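Local coordinates for protein 2-hydroxyisobutyryl-CoA synthetase (Aquincola tertiaricarbonis, PDB 6HDY) that belongs to the acyl-CoA synthetases of the ANL (AMP-binding) superfamily, with a large N-terminal and a small C-terminal domain, at residues A[164-178]-A[206-220]. Sequence-based numbering, arbitrary orientation.
With 8LQ ([[(2~{R},3~{S},4~{R},5~{R})-5-(6-aminopurin-9-yl)-3,4-bis(oxidanyl)oxolan-2-yl]methoxy-oxidanyl-phosphoryl] (3~{S})-3-oxidanylbutanoate), chain C; 3HL ((3S)-3-hydroxybutanoic acid), chain B.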
ATOM      1  N   ASP A 164      11.252  -7.196  15.999  1.00 39.04           N
ATOM      2  CA  ASP A 164      10.454  -6.033  16.403  1.00 37.66           C
ATOM      3  C   ASP A 164       9.308  -5.825  15.415  1.00 38.92           C
ATOM      4  O   ASP A 164       9.498  -5.936  14.203  1.00 36.34           O
ATOM      5  CB  ASP A 164      11.295  -4.766  16.389  1.00 38.55           C
ATOM      6  CG  ASP A 164      12.184  -4.541  17.594  1.00 44.09           C
ATOM      7  OD1 ASP A 164      11.981  -5.237  18.636  1.00 44.85           O
ATOM      8  OD2 ASP A 164      13.026  -3.619  17.535  1.00 44.53           O
ATOM      9  N   LEU A 165       8.126  -5.506  15.936  1.00 36.56           N
ATOM     10  CA  LEU A 165       6.962  -5.210  15.125  1.00 34.26           C
ATOM     11  C   LEU A 165       7.099  -3.746  14.645  1.00 39.46           C
ATOM     12  O   LEU A 165       7.173  -2.818  15.469  1.00 38.56           O
ATOM     13  CB  LEU A 165       5.663  -5.435  15.908  1.00 34.24           C
ATOM     14  CG  LEU A 165       4.381  -5.198  15.082  1.00 38.74           C
ATOM     15  CD1 LEU A 165       4.099  -6.353  14.213  1.00 38.35           C
ATOM     16  CD2 LEU A 165       3.190  -5.000  15.975  1.00 43.33           C
ATOM     17  N   VAL A 166       7.180  -3.555  13.308  1.00 34.22           N
ATOM     18  CA  VAL A 166       7.356  -2.232  12.710  1.00 31.00           C
ATOM     19  C   VAL A 166       6.085  -1.839  11.990  1.00 33.69           C
ATOM     20  O   VAL A 166       5.736  -2.465  10.988  1.00 32.06           O
ATOM     21  CB  VAL A 166       8.590  -2.162  11.768  1.00 32.93           C
ATOM     22  CG1 VAL A 166       8.740  -0.758  11.160  1.00 31.46           C
ATOM     23  CG2 VAL A 166       9.862  -2.573  12.498  1.00 33.36           C
ATOM     24  N   CYS A 167       5.395  -0.803  12.493  1.00 28.90           N
ATOM     25  CA  CYS A 167       4.202  -0.323  11.829  1.00 28.18           C
ATOM     26  C   CYS A 167       4.570   0.691  10.764  1.00 30.76           C
ATOM     27  O   CYS A 167       5.058   1.767  11.104  1.00 29.89           O
ATOM     28  CB  CYS A 167       3.200   0.255  12.818  1.00 29.46           C
ATOM     29  SG  CYS A 167       1.639   0.759  12.051  1.00 33.50           S
ATOM     30  N   VAL A 168       4.329   0.364   9.474  1.00 27.44           N
ATOM     31  CA  VAL A 168       4.566   1.301   8.355  1.00 26.03           C
ATOM     32  C   VAL A 168       3.218   1.929   8.018  1.00 30.59           C
ATOM     33  O   VAL A 168       2.363   1.305   7.393  1.00 30.07           O
ATOM     34  CB  VAL A 168       5.294   0.656   7.134  1.00 28.26           C
ATOM     35  CG1 VAL A 168       5.579   1.698   6.054  1.00 26.94           C
ATOM     36  CG2 VAL A 168       6.602   0.014   7.586  1.00 28.29           C
ATOM     37  N   ALA A 169       3.008   3.147   8.518  1.00 30.31           N
ATOM     38  CA  ALA A 169       1.747   3.859   8.367  1.00 30.70           C
ATOM     39  C   ALA A 169       1.847   5.115   7.486  1.00 32.53           C
ATOM     40  O   ALA A 169       1.590   6.234   7.929  1.00 34.43           O
ATOM     41  CB  ALA A 169       1.163   4.176   9.744  1.00 32.28           C
ATOM     42  N   ALA A 170       2.248   4.912   6.237  1.00 28.02           N
ATOM     43  CA  ALA A 170       2.282   5.921   5.171  1.00 27.72           C
ATOM     44  C   ALA A 170       1.644   5.216   3.974  1.00 30.06           C
ATOM     45  O   ALA A 170       1.626   3.980   3.943  1.00 28.32           O
ATOM     46  CB  ALA A 170       3.711   6.355   4.869  1.00 28.39           C
ATOM     47  N   VAL A 171       1.047   5.980   3.049  1.00 26.65           N
ATOM     48  CA  VAL A 171       0.330   5.471   1.885  1.00 26.18           C
ATOM     49  C   VAL A 171       1.243   4.596   0.996  1.00 28.66           C
ATOM     50  O   VAL A 171       2.379   4.960   0.714  1.00 29.28           O
ATOM     51  CB  VAL A 171      -0.421   6.601   1.091  1.00 31.55           C
ATOM     52  CG1 VAL A 171       0.539   7.669   0.564  1.00 32.41           C
ATOM     53  CG2 VAL A 171      -1.265   6.033  -0.054  1.00 31.24           C
ATOM     54  N   PHE A 172       0.745   3.421   0.602  1.00 23.56           N
ATOM     55  CA  PHE A 172       1.478   2.500  -0.262  1.00 22.60           C
ATOM     56  C   PHE A 172       0.931   2.666  -1.655  1.00 26.63           C
ATOM     57  O   PHE A 172      -0.147   2.163  -1.982  1.00 26.20           O
ATOM     58  CB  PHE A 172       1.349   1.057   0.230  1.00 23.44           C
ATOM     59  CG  PHE A 172       2.257   0.717   1.379  1.00 23.44           C
ATOM     60  CD1 PHE A 172       3.542   0.256   1.152  1.00 23.64           C
ATOM     61  CD2 PHE A 172       1.807   0.820   2.696  1.00 25.37           C
ATOM     62  CE1 PHE A 172       4.379  -0.067   2.214  1.00 25.72           C
ATOM     63  CE2 PHE A 172       2.659   0.536   3.766  1.00 26.86           C
ATOM     64  CZ  PHE A 172       3.930   0.074   3.516  1.00 25.50           C
ATOM     65  N   SER A 173       1.590   3.525  -2.416  1.00 24.82           N
ATOM     66  CA  SER A 173       1.151   3.870  -3.767  1.00 25.57           C
ATOM     67  C   SER A 173       2.392   4.285  -4.564  1.00 29.51           C
ATOM     68  O   SER A 173       3.422   3.631  -4.463  1.00 27.54           O
ATOM     69  CB  SER A 173       0.124   5.007  -3.701  1.00 27.71           C
ATOM     70  OG  SER A 173      -0.390   5.320  -4.991  1.00 33.35           O
ATOM     71  N   LEU A 174       2.308   5.409  -5.296  1.00 28.26           N
ATOM     72  CA  LEU A 174       3.407   5.992  -6.057  1.00 27.45           C
ATOM     73  C   LEU A 174       4.536   6.387  -5.115  1.00 30.52           C
ATOM     74  O   LEU A 174       5.706   6.209  -5.443  1.00 32.59           O
ATOM     75  CB  LEU A 174       2.900   7.240  -6.807  1.00 27.10           C
ATOM     76  CG  LEU A 174       1.997   7.001  -7.996  1.00 31.43           C
ATOM     77  CD1 LEU A 174       1.555   8.300  -8.552  1.00 32.85           C
ATOM     78  CD2 LEU A 174       2.696   6.180  -9.078  1.00 28.93           C
ATOM     79  N   TYR A 175       4.172   6.896  -3.936  1.00 25.82           N
ATOM     80  CA  TYR A 175       5.043   7.412  -2.878  1.00 25.64           C
ATOM     81  C   TYR A 175       6.104   6.410  -2.368  1.00 30.12           C
ATOM     82  O   TYR A 175       5.762   5.332  -1.875  1.00 28.23           O
ATOM     83  CB  TYR A 175       4.155   7.936  -1.745  1.00 28.05           C
ATOM     84  CG  TYR A 175       4.924   8.578  -0.615  1.00 31.47           C
ATOM     85  CD1 TYR A 175       5.701   9.712  -0.833  1.00 35.30           C
ATOM     86  CD2 TYR A 175       4.860   8.066   0.679  1.00 30.96           C
ATOM     87  CE1 TYR A 175       6.392  10.328   0.211  1.00 37.98           C
ATOM     88  CE2 TYR A 175       5.538   8.682   1.735  1.00 32.30           C
ATOM     89  CZ  TYR A 175       6.310   9.808   1.492  1.00 40.83           C
ATOM     90  OH  TYR A 175       6.988  10.429   2.504  1.00 44.01           O
ATOM     91  N   MET A 176       7.400   6.806  -2.429  1.00 28.12           N
ATOM     92  CA  MET A 176       8.527   5.935  -2.060  1.00 27.25           C
ATOM     93  C   MET A 176       8.738   5.687  -0.573  1.00 31.29           C
ATOM     94  O   MET A 176       9.343   4.667  -0.221  1.00 31.44           O
ATOM     95  CB  MET A 176       9.845   6.427  -2.665  1.00 29.42           C
ATOM     96  CG  MET A 176       9.935   6.236  -4.177  1.00 33.03           C
ATOM     97  SD  MET A 176       9.870   4.530  -4.731  1.00 36.28           S
ATOM     98  CE  MET A 176      11.373   3.837  -4.053  1.00 33.01           C
ATOM     99  N   GLY A 177       8.307   6.639   0.263  1.00 26.15           N
ATOM    100  CA  GLY A 177       8.471   6.608   1.699  1.00 24.76           C
ATOM    101  C   GLY A 177       8.056   5.314   2.352  1.00 27.92           C
ATOM    102  O   GLY A 177       8.855   4.688   3.057  1.00 27.75           O
ATOM    103  N   SER A 178       6.781   4.933   2.162  1.00 24.09           N
ATOM    104  CA  SER A 178       6.221   3.704   2.740  1.00 23.87           C
ATOM    105  C   SER A 178       6.970   2.444   2.291  1.00 26.90           C
ATOM    106  O   SER A 178       7.311   1.601   3.129  1.00 25.10           O
ATOM    107  CB  SER A 178       4.754   3.581   2.363  1.00 26.69           C
ATOM    108  OG  SER A 178       4.621   3.637   0.952  1.00 31.35           O
ATOM    109  N   LEU A 206      -6.468   1.887  13.029  1.00 35.75           N
ATOM    110  CA  LEU A 206      -5.047   1.809  13.357  1.00 33.57           C
ATOM    111  C   LEU A 206      -4.772   1.892  14.836  1.00 38.49           C
ATOM    112  O   LEU A 206      -3.979   1.112  15.335  1.00 39.07           O
ATOM    113  CB  LEU A 206      -4.228   2.886  12.612  1.00 31.84           C
ATOM    114  CG  LEU A 206      -2.675   2.849  12.800  1.00 33.34           C
ATOM    115  CD1 LEU A 206      -2.097   1.410  12.576  1.00 30.18           C
ATOM    116  CD2 LEU A 206      -2.005   3.812  11.817  1.00 34.92           C
ATOM    117  N   VAL A 207      -5.382   2.860  15.529  1.00 37.03           N
ATOM    118  CA  VAL A 207      -5.179   3.045  16.967  1.00 37.29           C
ATOM    119  C   VAL A 207      -5.557   1.762  17.726  1.00 40.88           C
ATOM    120  O   VAL A 207      -4.804   1.356  18.616  1.00 41.53           O
ATOM    121  CB  VAL A 207      -5.820   4.340  17.553  1.00 41.26           C
ATOM    122  CG1 VAL A 207      -5.139   5.577  16.975  1.00 40.00           C
ATOM    123  CG2 VAL A 207      -7.332   4.398  17.330  1.00 41.65           C
ATOM    124  N   GLN A 208      -6.647   1.073  17.301  1.00 36.86           N
ATOM    125  CA  GLN A 208      -7.043  -0.219  17.875  1.00 37.76           C
ATOM    126  C   GLN A 208      -5.960  -1.262  17.618  1.00 40.47           C
ATOM    127  O   GLN A 208      -5.617  -1.979  18.553  1.00 41.11           O
ATOM    128  CB  GLN A 208      -8.404  -0.710  17.330  1.00 39.80           C
ATOM    129  CG  GLN A 208      -9.613   0.151  17.728  1.00 58.42           C
ATOM    130  CD  GLN A 208      -9.894   0.229  19.230  1.00 78.95           C
ATOM    131  OE1 GLN A 208      -9.423  -0.587  20.058  1.00 69.56           O
ATOM    132  NE2 GLN A 208     -10.678   1.233  19.614  1.00 72.40           N
ATOM    133  N   TRP A 209      -5.386  -1.319  16.365  1.00 34.50           N
ATOM    134  CA  TRP A 209      -4.310  -2.252  16.026  1.00 33.00           C
ATOM    135  C   TRP A 209      -3.045  -1.986  16.808  1.00 39.06           C
ATOM    136  O   TRP A 209      -2.375  -2.935  17.184  1.00 38.97           O
ATOM    137  CB  TRP A 209      -4.014  -2.283  14.509  1.00 29.76           C
ATOM    138  CG  TRP A 209      -4.969  -3.150  13.757  1.00 29.83           C
ATOM    139  CD1 TRP A 209      -6.207  -2.799  13.305  1.00 33.10           C
ATOM    140  CD2 TRP A 209      -4.785  -4.520  13.398  1.00 29.64           C
ATOM    141  NE1 TRP A 209      -6.803  -3.860  12.680  1.00 32.43           N
ATOM    142  CE2 TRP A 209      -5.956  -4.937  12.725  1.00 33.64           C
ATOM    143  CE3 TRP A 209      -3.726  -5.434  13.538  1.00 30.70           C
ATOM    144  CZ2 TRP A 209      -6.116  -6.237  12.231  1.00 32.73           C
ATOM    145  CZ3 TRP A 209      -3.883  -6.712  13.026  1.00 31.79           C
ATOM    146  CH2 TRP A 209      -5.069  -7.106  12.406  1.00 32.44           C
ATOM    147  N   LEU A 210      -2.708  -0.706  17.055  1.00 38.32           N
ATOM    148  CA  LEU A 210      -1.510  -0.322  17.821  1.00 39.13           C
ATOM    149  C   LEU A 210      -1.665  -0.679  19.308  1.00 47.47           C
ATOM    150  O   LEU A 210      -0.684  -1.060  19.957  1.00 47.25           O
ATOM    151  CB  LEU A 210      -1.210   1.177  17.677  1.00 39.00           C
ATOM    152  CG  LEU A 210      -0.998   1.721  16.249  1.00 41.62           C
ATOM    153  CD1 LEU A 210      -1.064   3.227  16.248  1.00 41.39           C
ATOM    154  CD2 LEU A 210       0.310   1.253  15.650  1.00 43.31           C
ATOM    155  N   ASP A 211      -2.897  -0.547  19.844  1.00 46.59           N
ATOM    156  CA  ASP A 211      -3.226  -0.894  21.226  1.00 48.45           C
ATOM    157  C   ASP A 211      -3.156  -2.413  21.402  1.00 54.78           C
ATOM    158  O   ASP A 211      -2.622  -2.877  22.402  1.00 56.93           O
ATOM    159  CB  ASP A 211      -4.629  -0.377  21.592  1.00 51.30           C
ATOM    160  CG  ASP A 211      -4.959  -0.457  23.082  1.00 59.53           C
ATOM    161  OD1 ASP A 211      -4.475   0.411  23.846  1.00 59.51           O
ATOM    162  OD2 ASP A 211      -5.746  -1.348  23.468  1.00 64.22           O
ATOM    163  N   THR A 212      -3.671  -3.188  20.418  1.00 50.35           N
ATOM    164  CA  THR A 212      -3.642  -4.653  20.453  1.00 49.94           C
ATOM    165  C   THR A 212      -2.224  -5.210  20.223  1.00 52.15           C
ATOM    166  O   THR A 212      -1.735  -5.985  21.048  1.00 54.32           O
ATOM    167  CB  THR A 212      -4.644  -5.235  19.441  1.00 55.67           C
ATOM    168  OG1 THR A 212      -5.945  -4.680  19.664  1.00 54.74           O
ATOM    169  CG2 THR A 212      -4.703  -6.769  19.480  1.00 55.78           C
ATOM    170  N   MET A 213      -1.587  -4.829  19.096  1.00 45.31           N
ATOM    171  CA  MET A 213      -0.278  -5.326  18.641  1.00 43.14           C
ATOM    172  C   MET A 213       0.912  -4.816  19.429  1.00 45.24           C
ATOM    173  O   MET A 213       1.898  -5.530  19.534  1.00 46.11           O
ATOM    174  CB  MET A 213      -0.061  -5.041  17.135  1.00 43.36           C
ATOM    175  CG  MET A 213      -0.995  -5.781  16.197  1.00 45.81           C
ATOM    176  SD  MET A 213      -0.784  -7.586  16.172  1.00 50.66           S
ATOM    177  CE  MET A 213      -2.453  -8.017  16.229  1.00 48.33           C
ATOM    178  N   LYS A 214       0.848  -3.571  19.945  1.00 41.65           N
ATOM    179  CA  LYS A 214       1.926  -2.927  20.727  1.00 41.35           C
ATOM    180  C   LYS A 214       3.300  -2.945  19.966  1.00 43.27           C
ATOM    181  O   LYS A 214       4.244  -3.605  20.401  1.00 42.44           O
ATOM    182  CB  LYS A 214       2.023  -3.486  22.173  1.00 46.15           C
ATOM    183  CG  LYS A 214       0.680  -3.501  22.912  1.00 53.06           C
ATOM    184  CD  LYS A 214       0.695  -2.688  24.185  1.00 57.54           C
ATOM    185  CE  LYS A 214      -0.521  -2.943  25.050  1.00 66.77           C
ATOM    186  NZ  LYS A 214      -1.628  -1.984  24.774  1.00 73.02           N
ATOM    187  N   PRO A 215       3.423  -2.203  18.829  1.00 41.44           N
ATOM    188  CA  PRO A 215       4.680  -2.231  18.059  1.00 40.57           C
ATOM    189  C   PRO A 215       5.867  -1.547  18.703  1.00 44.29           C
ATOM    190  O   PRO A 215       5.708  -0.557  19.430  1.00 44.57           O
ATOM    191  CB  PRO A 215       4.300  -1.515  16.760  1.00 40.53           C
ATOM    192  CG  PRO A 215       3.244  -0.562  17.176  1.00 45.64           C
ATOM    193  CD  PRO A 215       2.416  -1.361  18.146  1.00 42.21           C
ATOM    194  N   ALA A 216       7.065  -2.043  18.390  1.00 40.19           N
ATOM    195  CA  ALA A 216       8.281  -1.429  18.900  1.00 40.91           C
ATOM    196  C   ALA A 216       8.618  -0.170  18.102  1.00 42.91           C
ATOM    197  O   ALA A 216       9.249   0.733  18.649  1.00 42.55           O
ATOM    198  CB  ALA A 216       9.437  -2.415  18.845  1.00 42.39           C
ATOM    199  N   ALA A 217       8.207  -0.113  16.801  1.00 37.27           N
ATOM    200  CA  ALA A 217       8.520   1.020  15.940  1.00 35.05           C
ATOM    201  C   ALA A 217       7.375   1.442  15.025  1.00 36.41           C
ATOM    202  O   ALA A 217       6.528   0.631  14.652  1.00 35.72           O
ATOM    203  CB  ALA A 217       9.792   0.756  15.142  1.00 35.27           C
ATOM    204  N   PHE A 218       7.331   2.747  14.716  1.00 31.92           N
ATOM    205  CA  PHE A 218       6.305   3.357  13.864  1.00 30.23           C
ATOM    206  C   PHE A 218       6.967   4.197  12.820  1.00 32.70           C
ATOM    207  O   PHE A 218       7.845   4.982  13.159  1.00 34.39           O
ATOM    208  CB  PHE A 218       5.371   4.267  14.686  1.00 31.63           C
ATOM    209  CG  PHE A 218       4.302   4.999  13.897  1.00 31.74           C
ATOM    210  CD1 PHE A 218       4.565   6.234  13.312  1.00 32.68           C
ATOM    211  CD2 PHE A 218       3.024   4.470  13.775  1.00 32.75           C
ATOM    212  CE1 PHE A 218       3.583   6.903  12.598  1.00 33.46           C
ATOM    213  CE2 PHE A 218       2.035   5.154  13.080  1.00 34.20           C
ATOM    214  CZ  PHE A 218       2.323   6.360  12.487  1.00 33.00           C
ATOM    215  N   TYR A 219       6.492   4.098  11.564  1.00 27.40           N
ATOM    216  CA  TYR A 219       6.948   4.942  10.473  1.00 26.13           C
ATOM    217  C   TYR A 219       5.781   5.689   9.839  1.00 29.92           C
ATOM    218  O   TYR A 219       4.740   5.087   9.547  1.00 29.93           O
ATOM    219  CB  TYR A 219       7.716   4.136   9.380  1.00 26.84           C
ATOM    220  CG  TYR A 219       8.010   4.971   8.145  1.00 26.84           C
ATOM    221  CD1 TYR A 219       9.139   5.785   8.079  1.00 29.10           C
ATOM    222  CD2 TYR A 219       7.116   5.012   7.078  1.00 27.46           C
ATOM    223  CE1 TYR A 219       9.394   6.582   6.962  1.00 28.74           C
ATOM    224  CE2 TYR A 219       7.346   5.826   5.968  1.00 27.75           C
ATOM    225  CZ  TYR A 219       8.488   6.603   5.913  1.00 32.48           C
ATOM    226  OH  TYR A 219       8.671   7.430   4.838  1.00 29.01           O
ATOM    227  N   GLY A 220       6.015   6.970   9.534  1.00 26.67           N
ATOM    228  CA  GLY A 220       5.103   7.806   8.764  1.00 25.60           C
ATOM    229  C   GLY A 220       5.609   9.226   8.699  1.00 29.69           C
ATOM    230  O   GLY A 220       6.812   9.450   8.842  1.00 28.65           O
TER
HETATM  231  N9  8LQ C 502      11.480  16.204   3.163  1.00 38.02           N
HETATM  232  C8  8LQ C 502      11.546  14.863   3.120  1.00 39.25           C
HETATM  233  N7  8LQ C 502      12.037  14.423   4.273  1.00 39.26           N
HETATM  234  C5  8LQ C 502      12.305  15.495   5.037  1.00 39.51           C
HETATM  235  C6  8LQ C 502      12.759  15.644   6.301  1.00 36.41           C
HETATM  236  N6  8LQ C 502      13.088  14.558   6.983  1.00 30.16           N
HETATM  237  N1  8LQ C 502      12.917  16.859   6.861  1.00 38.77           N
HETATM  238  C2  8LQ C 502      12.574  18.013   6.153  1.00 35.87           C
HETATM  239  N3  8LQ C 502      12.041  17.835   4.885  1.00 36.00           N
HETATM  240  C4  8LQ C 502      11.949  16.596   4.345  1.00 38.60           C
HETATM  241  CAA 8LQ C 502      10.367   9.389   0.126  0.50 17.86           C
HETATM  242  CAZ 8LQ C 502      10.754  10.115   1.442  0.50 21.54           C
HETATM  243  OAE 8LQ C 502       9.638  10.129   2.327  0.50 17.92           O
HETATM  244  CAL 8LQ C 502      11.207  11.568   1.201  0.50 28.86           C
HETATM  245  CAS 8LQ C 502      10.131  12.357   0.444  0.50 38.33           C
HETATM  246  OAC 8LQ C 502       9.146  12.781   1.042  0.50 40.65           O
HETATM  247  OAQ 8LQ C 502      10.325  12.460  -0.921  1.00 43.29           O
HETATM  248  PBC 8LQ C 502       9.496  13.469  -1.844  1.00 41.42           P
HETATM  249  OAH 8LQ C 502       7.997  12.952  -1.755  1.00 41.96           O
HETATM  250  OAD 8LQ C 502       9.995  13.540  -3.229  1.00 50.88           O
HETATM  251  O5' 8LQ C 502       9.666  14.872  -1.138  1.00 37.90           O
HETATM  252  C5' 8LQ C 502      11.001  15.300  -0.877  1.00 34.53           C
HETATM  253  C4' 8LQ C 502      10.975  16.631  -0.173  1.00 32.16           C
HETATM  254  O4' 8LQ C 502      10.247  16.499   1.078  1.00 31.98           O
HETATM  255  C3' 8LQ C 502      12.358  16.948   0.207  1.00 32.79           C
HETATM  256  O3' 8LQ C 502      13.044  17.612  -0.892  1.00 32.30           O
HETATM  257  C2' 8LQ C 502      12.125  17.874   1.403  1.00 34.30           C
HETATM  258  O2' 8LQ C 502      11.664  19.216   0.970  1.00 35.31           O
HETATM  259  C1' 8LQ C 502      10.999  17.156   2.109  1.00 31.59           C
HETATM  260  CA  3HL B 501      10.347  11.462   0.752  0.50 32.78           C
HETATM  261  CB  3HL B 501      10.472  10.401  -0.365  0.50 30.99           C
HETATM  262  OG1 3HL B 501      11.375   9.348  -0.046  0.50 33.96           O
HETATM  263  CG2 3HL B 501       9.154   9.756  -0.670  0.50 26.64           C
HETATM  264  C   3HL B 501      11.206  11.042   1.919  0.50 31.86           C
HETATM  265  OA  3HL B 501      10.904  10.040   2.550  0.50 33.11           O
HETATM  266  OB  3HL B 501      12.377  11.716   2.055  0.50 31.99           O
HETATM  267  O   HOH W   1       6.520   9.451   5.030  1.00 28.44           O
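Leu206 straddles two residues of 164-178: its CD1 lies 3.8 Å from Cys167 SG, while its other methyl, CD2, meets Ala169 CB. One turn on, Leu210 sends CD2 to the same sulfur. Cys167 can receive both leucines because SG stands anti to its backbone N (chi1 -176°), on the sheet face that helix 202-213 covers. At the helix end Met213 CB abuts Leu165 CD2 at 3.5 Å, tighter than a usual carbon contact; Pro215 CB touches that same methyl from the following turn. Ala216 CB packs on the Asp164 carboxylate, whose OD2 is bonded to Arg161 N, and Ala216 N gives Leu165 O a weak bond. From Ala217 the chain is a strand, its axis 4.6 Å from that of 165-168 and inclined by 17°; helix 206-213, nearly antiparallel (173°) to strand 165-168, packs over it in the beta-alpha-beta crossover from strand 191-193 to 217-220, within a parallel alpha/beta sheet. Four backbone bonds define the register, among them Cys167 N to Ala217 O (2.8 Å) and Tyr219 N to Cys167 O (2.8 Å). Phe218 turns back to the helix-covered face, where CE2 meets Ala169 CB at 3.6 Å. On the other face Tyr219 lays CD2 against Val168 CG1 and reaches the ligand pocket: its OH approaches Gly177 CA to 3.3 Å, bonds Ser250, and shares a water with Tyr175 OH, which lies 2.7 Å from OAE where 8LQ, overlapped by 3HL, occupies the pocket.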